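Local coordinates for putative nisin-resistance protein (Streptococcus agalactiae 515, PDB 4Y68) that probably cleaves the lantibiotic nisin as a membrane-anchored peptidase of the S41 family, giving the bacterium resistance to it, at residues Y111-L114 and I118-I121; Q292-S295 and Q299-Q302. One frame throughout, in Å; residues are numbered along the deposited sequence.

Following the chain from its N terminus, interaction 1 comes first: residues 111-114 and 118-121 close a short turn and form a beta hairpin. Interaction 2 opens only much later, near the C terminus, where 292-295 and 299-302 close a second short connection, from a strand into the last helix. The two are therefore in series, neither nested nor crossed. Although strands 110-113 and 292-293 are opposite margins of one mixed sheet, helix 297-308 brings the two contacts together, with L114 of interaction 1 packing against Q302 of interaction 2.

Interaction 1: Y111-L114 and I118-I121; sequences YRRL and ILLI
R112 and L120 face each other as an antiparallel hydrogen-bonded pair. R112 N reaches L120 O at 3.0 Å, and L120 N returns a straighter bond to R112 O at 2.9 Å (N-H...O angle 169°). Toward the turn, L114 N donates to I118 O. On the face carrying L120 the packing is well covered: the L114 side chain leans across the neighbouring strand, its CD2 resting 3.9 Å from I118 CG2, while CD1 meets L120 CB. I154 of the next strand and helix 297-308 close over these three residues.

The two strands form the beta hairpin 110-113/118-122 at the margin of the mixed sheet of the S41 peptidase domain. Strand 118-122 pairs on its far side with strand 152-156, whereas strand 110-113 is outermost within the chain.

The other face, with Y111, R113, L119 and I121, divides into a covered and an open part. L119 and I121 are buried against helix 131-147, and Y111 CB lies 4.0 Å from I121 CG1. Farther out, the R113 chain starts with CG anti to the backbone N (chi1 -178°) and bends at chi3, which lays its guanidinium over L119: CD2 sits 3.4 Å above the plane, over its centre. R113 NH2 hydrogen-bonds to S149 O, which helps hold the group at this exposed margin. R112 turns its end away from the hairpin partner, with NH1 3.1 Å from Y111 O and NH2 in a salt bridge to E110.

Interaction 2: Q292-S295 and Q299-Q302; sequences QVTS and QESQ
The carboxylate of E300 is gripped at both oxygens, one at its edge and the other from over a face. At the edge, Q292 NE2 meets the syn lone pair of OE1 at 2.9 Å, whereas T294 OG1 stands above the carboxylate plane and donates to OE2 at 2.7 Å, 73° out of that plane. The Q292 amide is turned 39° from the carboxylate, and OE1 lies somewhat out of the amide plane.

This is a strand-to-helix connection: 292-293 is an outermost strand of the mixed sheet in the S41 peptidase domain, and the chain turns from it into the C-terminal helix 297-308. E300, in the first turn of that helix, reaches back to the strand. Its CG lies anti to the carbonyl carbon (chi1 -57°), and the chain runs extended beyond it, carrying the carboxylate out to T294, whose side chain comes from the opposite direction.

Q292 bends at chi2, which turns its amide toward OE1, and crosses the glutamate at about a right angle; its CG also lies 3.5 Å from E300 OE1. Backbone bonds to S245 and G247 hold Q292 in the sheet, and F246 of strand 243-247 touches both Q292 and E300. The two donors may help stabilise a negative charge on E300. T294 OG1 has a second partner, accepting a hydrogen bond from the backbone N of L296.

Interaction 1: Y111-L114 and I118-I121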
loop_
_atom_site.group_PDB
_atom_site.type_symbol
_atom_site.label_atom_id
_atom_site.label_comp_id
_atom_site.label_asym_id
_atom_site.label_seq_id
_atom_site.Cartn_x
_atom_site.Cartn_y
_atom_site.Cartn_z
ATOM N N TYR A 111 1.604 -17.490 -11.542
ATOM C CA TYR A 111 0.327 -17.829 -12.172
ATOM C C TYR A 111 0.200 -19.327 -12.397
ATOM O O TYR A 111 1.197 -20.039 -12.479
ATOM C CB TYR A 111 0.155 -17.102 -13.503
ATOM C CG TYR A 111 0.782 -17.848 -14.662
ATOM C CD1 TYR A 111 2.153 -17.821 -14.864
ATOM C CD2 TYR A 111 0.007 -18.604 -15.532
ATOM C CE1 TYR A 111 2.733 -18.508 -15.899
ATOM C CE2 TYR A 111 0.578 -19.287 -16.582
ATOM C CZ TYR A 111 1.944 -19.236 -16.760
ATOM O OH TYR A 111 2.529 -19.914 -17.802
ATOM N N ARG A 112 -1.040 -19.793 -12.478
ATOM C CA ARG A 112 -1.354 -21.137 -12.957
ATOM C C ARG A 112 -2.463 -21.048 -13.999
ATOM O O ARG A 112 -3.454 -20.357 -13.790
ATOM C CB ARG A 112 -1.805 -22.051 -11.823
ATOM C CG ARG A 112 -0.803 -22.223 -10.709
ATOM C CD ARG A 112 0.402 -23.032 -11.137
ATOM N NE ARG A 112 1.212 -23.374 -9.966
ATOM C CZ ARG A 112 2.219 -22.636 -9.508
ATOM N NH1 ARG A 112 2.568 -21.524 -10.132
ATOM N NH2 ARG A 112 2.889 -23.024 -8.434
ATOM N N ARG A 113 -2.311 -21.743 -15.114
ATOM C CA ARG A 113 -3.406 -21.815 -16.064
ATOM C C ARG A 113 -4.527 -22.697 -15.507
ATOM O O ARG A 113 -4.293 -23.846 -15.162
ATOM C CB ARG A 113 -2.926 -22.349 -17.405
ATOM C CG ARG A 113 -4.034 -22.402 -18.434
ATOM C CD ARG A 113 -3.509 -22.701 -19.804
ATOM N NE ARG A 113 -2.619 -21.667 -20.303
ATOM C CZ ARG A 113 -3.025 -20.541 -20.890
ATOM N NH1 ARG A 113 -4.318 -20.274 -21.052
ATOM N NH2 ARG A 113 -2.131 -19.675 -21.313
ATOM N N LEU A 114 -5.734 -22.147 -15.400
ATOM C CA LEU A 114 -6.909 -22.907 -14.971
ATOM C C LEU A 114 -7.513 -23.702 -16.125
ATOM O O LEU A 114 -7.927 -24.845 -15.961
ATOM C CB LEU A 114 -7.970 -21.976 -14.379
ATOM C CG LEU A 114 -8.091 -21.964 -12.856
ATOM C CD1 LEU A 114 -6.742 -22.166 -12.220
ATOM C CD2 LEU A 114 -8.722 -20.672 -12.361
ATOM N N ILE A 118 -8.546 -19.066 -18.933
ATOM C CA ILE A 118 -8.405 -18.384 -17.649
ATOM C C ILE A 118 -7.045 -18.612 -16.970
ATOM O O ILE A 118 -6.641 -19.757 -16.748
ATOM C CB ILE A 118 -9.511 -18.835 -16.683
ATOM C CG1 ILE A 118 -10.893 -18.522 -17.261
ATOM C CG2 ILE A 118 -9.306 -18.200 -15.308
ATOM C CD1 ILE A 118 -12.037 -18.829 -16.291
ATOM N N LEU A 119 -6.346 -17.523 -16.653
ATOM C CA LEU A 119 -5.131 -17.579 -15.838
ATOM C C LEU A 119 -5.445 -17.129 -14.414
ATOM O O LEU A 119 -6.206 -16.181 -14.208
ATOM C CB LEU A 119 -4.022 -16.694 -16.412
ATOM C CG LEU A 119 -3.542 -16.904 -17.853
ATOM C CD1 LEU A 119 -2.265 -16.103 -18.110
ATOM C CD2 LEU A 119 -3.324 -18.378 -18.140
ATOM N N LEU A 120 -4.879 -17.822 -13.436
ATOM C CA LEU A 120 -4.987 -17.424 -12.039
ATOM C C LEU A 120 -3.684 -16.748 -11.614
ATOM O O LEU A 120 -2.650 -17.402 -11.527
ATOM C CB LEU A 120 -5.286 -18.632 -11.139
ATOM C CG LEU A 120 -5.148 -18.407 -9.621
ATOM C CD1 LEU A 120 -5.988 -17.234 -9.131
ATOM C CD2 LEU A 120 -5.521 -19.657 -8.845
ATOM N N ILE A 121 -3.713 -15.442 -11.361
ATOM C CA ILE A 121 -2.475 -14.766 -10.991
ATOM C C ILE A 121 -2.451 -14.399 -9.497
ATOM O O ILE A 121 -3.341 -13.730 -8.983
ATOM C CB ILE A 121 -2.245 -13.524 -11.857
ATOM C CG1 ILE A 121 -2.202 -13.924 -13.336
ATOM C CG2 ILE A 121 -0.905 -12.888 -11.539
ATOM C CD1 ILE A 121 -2.050 -12.747 -14.286
#

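Interaction 2: Q292-S295 and Q299-Q302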
loop_
_atom_site.group_PDB
_atom_site.type_symbol
_atom_site.label_atom_id
_atom_site.label_comp_id
_atom_site.label_asym_id
_atom_site.label_seq_id
_atom_site.Cartn_x
_atom_site.Cartn_y
_atom_site.Cartn_z
ATOM N N GLN A 292 -19.143 -9.447 -4.508
ATOM C CA GLN A 292 -19.807 -10.711 -4.229
ATOM C C GLN A 292 -19.108 -11.385 -3.042
ATOM O O GLN A 292 -18.036 -11.965 -3.185
ATOM C CB GLN A 292 -19.781 -11.581 -5.492
ATOM C CG GLN A 292 -20.171 -13.041 -5.306
ATOM C CD GLN A 292 -21.614 -13.234 -4.879
ATOM O OE1 GLN A 292 -22.458 -12.354 -5.064
ATOM N NE2 GLN A 292 -21.904 -14.392 -4.294
ATOM N N VAL A 293 -19.689 -11.257 -1.856
ATOM C CA VAL A 293 -19.093 -11.799 -0.646
ATOM C C VAL A 293 -19.271 -13.327 -0.608
ATOM O O VAL A 293 -20.348 -13.826 -0.849
ATOM C CB VAL A 293 -19.716 -11.158 0.592
ATOM C CG1 VAL A 293 -19.357 -11.934 1.814
ATOM C CG2 VAL A 293 -19.263 -9.697 0.732
ATOM N N THR A 294 -18.204 -14.066 -0.331
ATOM C CA THR A 294 -18.265 -15.518 -0.369
ATOM C C THR A 294 -17.015 -16.141 0.222
ATOM O O THR A 294 -15.955 -15.519 0.257
ATOM C CB THR A 294 -18.446 -16.053 -1.815
ATOM O OG1 THR A 294 -18.435 -17.483 -1.794
ATOM C CG2 THR A 294 -17.320 -15.565 -2.726
ATOM N N SER A 295 -17.143 -17.380 0.678
ATOM C CA SER A 295 -16.004 -18.113 1.218
ATOM C C SER A 295 -15.409 -19.018 0.146
ATOM O O SER A 295 -14.427 -19.695 0.390
ATOM C CB SER A 295 -16.416 -18.944 2.429
ATOM O OG SER A 295 -17.243 -20.023 2.018
ATOM N N GLN A 299 -14.054 -20.465 -6.821
ATOM C CA GLN A 299 -15.132 -21.180 -7.488
ATOM C C GLN A 299 -16.053 -20.176 -8.194
ATOM O O GLN A 299 -16.274 -20.248 -9.397
ATOM C CB GLN A 299 -15.911 -22.034 -6.476
ATOM C CG GLN A 299 -17.084 -22.805 -7.077
ATOM C CD GLN A 299 -17.863 -23.632 -6.045
ATOM O OE1 GLN A 299 -18.726 -23.112 -5.328
ATOM N NE2 GLN A 299 -17.565 -24.922 -5.981
ATOM N N GLU A 300 -16.563 -19.218 -7.430
ATOM C CA GLU A 300 -17.540 -18.286 -7.959
ATOM C C GLU A 300 -16.909 -17.395 -9.021
ATOM O O GLU A 300 -17.570 -17.035 -9.990
ATOM C CB GLU A 300 -18.148 -17.479 -6.817
ATOM C CG GLU A 300 -18.795 -18.397 -5.746
ATOM C CD GLU A 300 -19.795 -17.688 -4.842
ATOM O OE1 GLU A 300 -20.215 -16.552 -5.194
ATOM O OE2 GLU A 300 -20.160 -18.270 -3.780
ATOM N N SER A 301 -15.626 -17.075 -8.842
ATOM C CA SER A 301 -14.825 -16.344 -9.834
ATOM C C SER A 301 -14.793 -16.970 -11.222
ATOM O O SER A 301 -14.951 -16.284 -12.232
ATOM C CB SER A 301 -13.373 -16.236 -9.366
ATOM O OG SER A 301 -13.129 -15.020 -8.722
ATOM N N GLN A 302 -14.505 -18.265 -11.269
ATOM C CA GLN A 302 -14.402 -18.958 -12.546
ATOM C C GLN A 302 -15.754 -18.975 -13.242
ATOM O O GLN A 302 -15.846 -18.689 -14.427
ATOM C CB GLN A 302 -13.897 -20.385 -12.361
ATOM C CG GLN A 302 -12.478 -20.487 -11.915
ATOM C CD GLN A 302 -12.121 -21.909 -11.524
ATOM O OE1 GLN A 302 -11.694 -22.710 -12.359
ATOM N NE2 GLN A 302 -12.318 -22.239 -10.252
#